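Local coordinates for protein deoxyhypusine hydroxylase (Homo sapiens, PDB 4D4Z) that hydroxylates the deoxyhypusine residue of eIF-5A at a di-iron centre, completing the formation of hypusine, at residues S56-H61 against R275-V280. Numbering follows the deposited sequence.
With FE (Fe (III) ion), chain D.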
ATOM      1  N   SER A  56       2.278   6.109  15.374  1.00 16.48           N
ATOM      2  CA  SER A  56       2.376   6.486  13.946  1.00 16.00           C
ATOM      3  C   SER A  56       1.391   5.637  13.111  1.00 15.45           C
ATOM      4  O   SER A  56       1.619   4.427  12.916  1.00 14.95           O
ATOM      5  CB  SER A  56       3.776   6.277  13.459  1.00 15.89           C
ATOM      6  OG  SER A  56       3.929   6.470  12.049  1.00 15.92           O
ATOM      7  N   ALA A  57       0.351   6.263  12.565  1.00 14.65           N
ATOM      8  CA  ALA A  57      -0.527   5.604  11.596  1.00 15.61           C
ATOM      9  C   ALA A  57       0.252   5.179  10.332  1.00 13.30           C
ATOM     10  O   ALA A  57      -0.031   4.126   9.778  1.00 12.47           O
ATOM     11  CB  ALA A  57      -1.701   6.501  11.192  1.00 16.66           C
ATOM     12  N   LEU A  58       1.256   5.976   9.932  1.00 12.47           N
ATOM     13  CA  LEU A  58       2.096   5.567   8.823  1.00 13.36           C
ATOM     14  C   LEU A  58       2.799   4.229   9.076  1.00 14.96           C
ATOM     15  O   LEU A  58       2.702   3.291   8.246  1.00 12.89           O
ATOM     16  CB  LEU A  58       3.118   6.630   8.429  1.00 15.24           C
ATOM     17  CG  LEU A  58       3.913   6.312   7.203  1.00 15.52           C
ATOM     18  CD1 LEU A  58       3.025   6.482   6.010  1.00 17.02           C
ATOM     19  CD2 LEU A  58       5.089   7.228   7.069  1.00 16.67           C
ATOM     20  N   LEU A  59       3.439   4.112  10.228  1.00 12.76           N
ATOM     21  CA  LEU A  59       4.139   2.907  10.517  1.00 13.50           C
ATOM     22  C   LEU A  59       3.134   1.737  10.641  1.00 12.24           C
ATOM     23  O   LEU A  59       3.349   0.642  10.086  1.00 12.38           O
ATOM     24  CB  LEU A  59       4.979   3.029  11.803  1.00 13.84           C
ATOM     25  CG  LEU A  59       5.730   1.764  12.228  1.00 15.45           C
ATOM     26  CD1 LEU A  59       6.759   1.369  11.204  1.00 16.28           C
ATOM     27  CD2 LEU A  59       6.437   2.026  13.564  1.00 18.83           C
ATOM     28  N   LYS A  60       2.041   1.937  11.392  1.00 12.69           N
ATOM     29  CA  LYS A  60       1.090   0.889  11.587  1.00 11.36           C
ATOM     30  C   LYS A  60       0.533   0.318  10.281  1.00 11.39           C
ATOM     31  O   LYS A  60       0.409  -0.885  10.104  1.00 12.49           O
ATOM     32  CB  LYS A  60      -0.090   1.333  12.501  1.00 12.29           C
ATOM     33  CG  LYS A  60       0.341   1.475  13.945  1.00 13.87           C
ATOM     34  CD  LYS A  60      -0.866   1.743  14.808  1.00 14.06           C
ATOM     35  CE  LYS A  60      -1.430   3.081  14.561  1.00 17.34           C
ATOM     36  NZ  LYS A  60      -2.625   3.326  15.422  1.00 20.29           N
ATOM     37  N   HIS A  61       0.238   1.222   9.336  1.00 11.31           N
ATOM     38  CA  HIS A  61      -0.338   0.763   8.076  1.00 11.69           C
ATOM     39  C   HIS A  61       0.716  -0.032   7.262  1.00 10.73           C
ATOM     40  O   HIS A  61       0.391  -0.984   6.604  1.00 11.29           O
ATOM     41  CB  HIS A  61      -1.068   1.891   7.326  1.00 12.80           C
ATOM     42  CG  HIS A  61      -0.401   2.413   6.106  1.00 12.77           C
ATOM     43  ND1 HIS A  61       0.829   3.008   6.112  1.00 14.31           N
ATOM     44  CD2 HIS A  61      -0.808   2.432   4.821  1.00 15.20           C
ATOM     45  CE1 HIS A  61       1.144   3.398   4.898  1.00 16.46           C
ATOM     46  NE2 HIS A  61       0.169   3.063   4.092  1.00 16.21           N
ATOM     47  N   ARG A 275       3.487  14.599   7.207  1.00 15.63           N
ATOM     48  CA  ARG A 275       4.862  14.874   7.665  1.00 17.61           C
ATOM     49  C   ARG A 275       5.756  13.680   7.620  1.00 16.30           C
ATOM     50  O   ARG A 275       6.868  13.727   7.105  1.00 17.49           O
ATOM     51  CB  ARG A 275       4.883  15.353   9.100  1.00 18.42           C
ATOM     52  CG  ARG A 275       4.374  16.676   9.308  1.00 22.99           C
ATOM     53  CD  ARG A 275       4.783  17.150  10.733  1.00 20.91           C
ATOM     54  NE  ARG A 275       4.385  16.346  11.902  1.00 22.32           N
ATOM     55  CZ  ARG A 275       3.211  16.342  12.519  1.00 21.03           C
ATOM     56  NH1 ARG A 275       2.175  17.033  12.039  1.00 23.54           N
ATOM     57  NH2 ARG A 275       3.018  15.553  13.583  1.00 22.80           N
ATOM     58  N   GLU A 276       5.246  12.583   8.155  1.00 15.24           N
ATOM     59  CA  GLU A 276       6.050  11.423   8.249  1.00 16.15           C
ATOM     60  C   GLU A 276       6.328  10.784   6.877  1.00 16.52           C
ATOM     61  O   GLU A 276       7.405  10.305   6.666  1.00 17.16           O
ATOM     62  CB  GLU A 276       5.398  10.383   9.200  1.00 15.09           C
ATOM     63  CG  GLU A 276       5.485  10.829  10.653  1.00 17.88           C
ATOM     64  CD  GLU A 276       4.953   9.842  11.664  1.00 19.09           C
ATOM     65  OE1 GLU A 276       4.222   8.934  11.317  1.00 19.32           O
ATOM     66  OE2 GLU A 276       5.336  10.060  12.861  1.00 22.33           O
ATOM     67  N   SER A 277       5.344  10.798   5.967  1.00 16.19           N
ATOM     68  CA  SER A 277       5.574  10.334   4.646  1.00 18.46           C
ATOM     69  C   SER A 277       6.649  11.195   3.926  1.00 16.59           C
ATOM     70  O   SER A 277       7.508  10.663   3.242  1.00 17.90           O
ATOM     71  CB  SER A 277       4.356  10.348   3.772  1.00 20.50           C
ATOM     72  OG  SER A 277       3.393   9.431   4.254  1.00 26.99           O
ATOM     73  N   CYS A 278       6.577  12.521   4.123  1.00 16.51           N
ATOM     74  CA  CYS A 278       7.615  13.399   3.542  1.00 17.99           C
ATOM     75  C   CYS A 278       9.001  13.077   4.110  1.00 19.14           C
ATOM     76  O   CYS A 278       9.970  13.060   3.364  1.00 23.72           O
ATOM     77  CB  CYS A 278       7.181  14.876   3.642  1.00 18.47           C
ATOM     78  SG  CYS A 278       5.764  15.322   2.666  1.00 19.96           S
ATOM     79  N   GLU A 279       9.101  12.789   5.407  1.00 19.81           N
ATOM     80  CA  GLU A 279      10.349  12.460   6.137  1.00 24.43           C
ATOM     81  C   GLU A 279      10.962  11.235   5.472  1.00 27.59           C
ATOM     82  O   GLU A 279      12.142  11.228   5.056  1.00 25.02           O
ATOM     83  CB  GLU A 279      10.074  12.260   7.629  1.00 25.80           C
ATOM     84  CG  GLU A 279      11.210  11.875   8.588  1.00 31.21           C
ATOM     85  CD  GLU A 279      10.734  11.568  10.021  1.00 32.50           C
ATOM     86  OE1 GLU A 279       9.599  11.939  10.407  1.00 30.95           O
ATOM     87  OE2 GLU A 279      11.495  10.953  10.779  1.00 33.71           O
ATOM     88  N   VAL A 280      10.137  10.208   5.285  1.00 24.25           N
ATOM     89  CA  VAL A 280      10.660   8.958   4.609  1.00 26.77           C
ATOM     90  C   VAL A 280      10.898   9.155   3.118  1.00 22.92           C
ATOM     91  O   VAL A 280      11.898   8.652   2.550  1.00 31.14           O
ATOM     92  CB  VAL A 280       9.772   7.724   4.924  1.00 25.92           C
ATOM     93  CG1 VAL A 280       9.636   7.579   6.416  1.00 28.65           C
ATOM     94  CG2 VAL A 280       8.407   7.797   4.260  1.00 28.38           C
TER
HETATM   95 FE    FE D 302      -0.332   3.764   2.021  1.00 17.69          FE
HETATM   96  O   HOH W   1       1.580   8.758  10.855  1.00 16.21           O
HETATM   97  O   HOH W   2       1.648   3.363   1.504  1.00 17.58           O
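Ser56 and Glu276 join two helices of the HEAT-repeat fold from distant parts of the chain, beside the di-iron site. The short helical segments cross at 69°, and the N-terminal end of helix 57-70 faces the flank of helix 272-287. Ser56 is the N-cap. Its OG lies anti to the backbone N (chi1 173°), placed to serve two partners. Ser56 OG accepts from Leu59 N at 3.0 Å. Ser56 OG also donates to Glu276 OE1 at 2.6 Å. The hydroxyl meets OE1 on the syn side, tilted 25° out of the carboxylate plane. Water 1 adds a second link, accepting from Leu58 N and donating to the same Glu276 OE1. The carboxylate thus lies at a helix N-terminus, which probably stabilises its negative charge. Its other oxygen, OE2, pairs with Arg272. Without the carboxylate, as with an alanine here, the Ser56 hydroxyl and water 1 would probably lose their shared acceptor and Arg272 its salt-bridge mate.

Beside this polar link, Leu58 sets its two methyls against helix 272-287. Leu58 CD2 packs on the helix surface, 3.8 Å from Glu276 CB, and reaches the Val280 methyl CG2 more loosely. Leu58 CD1 lies 3.5 Å from Ser277 OG. That hydroxyl is itself hydrogen-bonded to Val273 O and to ND1 of His245, an iron ligand, so Ser277 belongs to the second shell of the metal.

The same turn of helix 57-70 carries His61, which shares its iron with His245 and Glu246. His61 ND1 donates to a lone pair of Leu58 O, in the carbonyl plane, at 2.9 Å and nearly straight. This bond, with the iron bond at NE2, probably fixes the ring's rotation. The second ring nitrogen, His61 NE2, binds the iron at 2.2 Å.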